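Local coordinates for protein metallocarboxypeptidase (Trypanosoma cruzi, PDB 3DWC) that probably releases C-terminal amino acids other than proline from peptides with broad specificity, as a metal-dependent carboxypeptidase of the M32 family, at residues Glu86-Arg89 / Ala90-Glu94. Sequence-based numbering, arbitrary orientation.
Sequences EMRR and AWELE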
# COMPACT_ATOMS: atom_id res chain seq x y z
N GLU B 86 -15.24 22.72 -11.93
CA GLU B 86 -14.27 22.12 -11.05
C GLU B 86 -13.02 21.68 -11.82
O GLU B 86 -11.92 21.75 -11.29
CB GLU B 86 -14.89 21.01 -10.23
CG GLU B 86 -15.98 21.50 -9.33
CD GLU B 86 -15.57 22.66 -8.42
OE1 GLU B 86 -14.47 22.60 -7.85
OE2 GLU B 86 -16.36 23.61 -8.26
N MET B 87 -13.20 21.27 -13.08
CA MET B 87 -12.07 20.95 -13.95
C MET B 87 -11.16 22.15 -14.18
O MET B 87 -9.95 22.03 -14.11
CB MET B 87 -12.56 20.47 -15.33
CG MET B 87 -13.20 19.10 -15.35
SD MET B 87 -13.93 18.75 -16.95
CE MET B 87 -14.15 16.96 -16.80
N ARG B 88 -11.74 23.30 -14.55
CA ARG B 88 -10.97 24.53 -14.71
C ARG B 88 -10.20 24.88 -13.45
O ARG B 88 -9.03 25.26 -13.53
CB ARG B 88 -11.85 25.73 -15.07
CG ARG B 88 -11.12 27.06 -15.01
CD ARG B 88 -11.92 28.20 -15.61
NE ARG B 88 -11.82 28.23 -17.06
CZ ARG B 88 -10.86 28.86 -17.72
NH1 ARG B 88 -10.86 28.84 -19.05
NH2 ARG B 88 -9.88 29.49 -17.07
N ARG B 89 -10.86 24.77 -12.30
CA ARG B 89 -10.22 25.02 -11.02
C ARG B 89 -8.99 24.12 -10.78
O ARG B 89 -7.94 24.63 -10.40
CB ARG B 89 -11.22 24.84 -9.88
CG ARG B 89 -10.57 24.92 -8.54
CD ARG B 89 -11.56 24.82 -7.39
NE ARG B 89 -10.82 24.65 -6.12
CZ ARG B 89 -10.11 25.62 -5.51
NH1 ARG B 89 -10.01 26.85 -6.02
NH2 ARG B 89 -9.48 25.34 -4.39
N ALA B 90 -9.14 22.80 -10.96
CA ALA B 90 -8.00 21.88 -10.82
C ALA B 90 -6.91 22.23 -11.83
O ALA B 90 -5.75 22.20 -11.49
CB ALA B 90 -8.41 20.41 -11.01
N TRP B 91 -7.29 22.60 -13.05
CA TRP B 91 -6.32 22.96 -14.09
C TRP B 91 -5.57 24.26 -13.72
O TRP B 91 -4.35 24.35 -13.83
CB TRP B 91 -7.03 23.08 -15.44
CG TRP B 91 -6.14 23.54 -16.54
CD1 TRP B 91 -5.40 22.76 -17.38
CD2 TRP B 91 -5.89 24.89 -16.92
NE1 TRP B 91 -4.69 23.55 -18.25
CE2 TRP B 91 -4.99 24.87 -17.99
CE3 TRP B 91 -6.35 26.13 -16.45
CZ2 TRP B 91 -4.54 26.02 -18.59
CZ3 TRP B 91 -5.90 27.26 -17.04
CH2 TRP B 91 -5.00 27.21 -18.10
N GLU B 92 -6.30 25.26 -13.25
CA GLU B 92 -5.68 26.51 -12.82
C GLU B 92 -4.73 26.31 -11.64
O GLU B 92 -3.69 26.92 -11.56
CB GLU B 92 -6.75 27.56 -12.50
CG GLU B 92 -7.39 28.15 -13.74
CD GLU B 92 -8.51 29.12 -13.44
OE1 GLU B 92 -9.19 29.54 -14.40
OE2 GLU B 92 -8.72 29.47 -12.27
N LEU B 93 -5.09 25.42 -10.74
CA LEU B 93 -4.27 25.17 -9.57
C LEU B 93 -2.90 24.60 -9.93
O LEU B 93 -1.94 24.83 -9.20
CB LEU B 93 -4.99 24.25 -8.59
CG LEU B 93 -6.09 24.86 -7.70
CD1 LEU B 93 -7.00 23.78 -7.05
CD2 LEU B 93 -5.47 25.77 -6.65
N GLU B 94 -2.81 23.83 -11.02
CA GLU B 94 -1.51 23.27 -11.45
C GLU B 94 -0.80 24.10 -12.50
O GLU B 94 0.42 24.01 -12.67
CB GLU B 94 -1.66 21.84 -12.01
CG GLU B 94 -1.41 20.73 -10.98
CD GLU B 94 0.03 20.68 -10.43
OE1 GLU B 94 0.16 20.57 -9.20
OE2 GLU B 94 1.01 20.72 -11.20
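Arg-88 and Glu-92, one helical turn apart on helix 78-95, are a worked example of an i to i+4 salt bridge. Arg-88 NH2 gives a hydrogen bond to Glu-92 OE1 at 2.8 Å, with the oxygen lying in the guanidinium plane and approached almost in line with its C-O bond. The two flat groups are turned 73° against each other, a single-oxygen contact rather than a paired, coplanar one. A bend at chi3 (-81°) in Arg-88 turns the guanidinium so that NH2 reaches the carboxylate, while Glu-92 OE1 also lies 3.2 Å from Arg-88 CG. Arg-88 NE forms a second salt bridge, with Glu-70 of helix 60-71, the helix that also packs against Trp-91.

The next pair along the helix, Arg-89 and Leu-93, repeats the spacing with different chemistry. Leu-93 CD1 sits over the centre of one guanidinium face, 3.9 Å from Arg-89 CZ. The N-H bonds point within the guanidinium plane rather than at the methyl, and Arg-89 NH1 forms a salt bridge with Asp-160. Both pairs share the spacing of the helix's own backbone bonds, such as Glu-92 N to Arg-88 O at 2.7 Å.

The same four-residue step thus supports a directional ionic bond and an apolar cover over a cation; with Glu-70 and Glu-92 both beside it, Arg-88 probably has its positive charge well compensated.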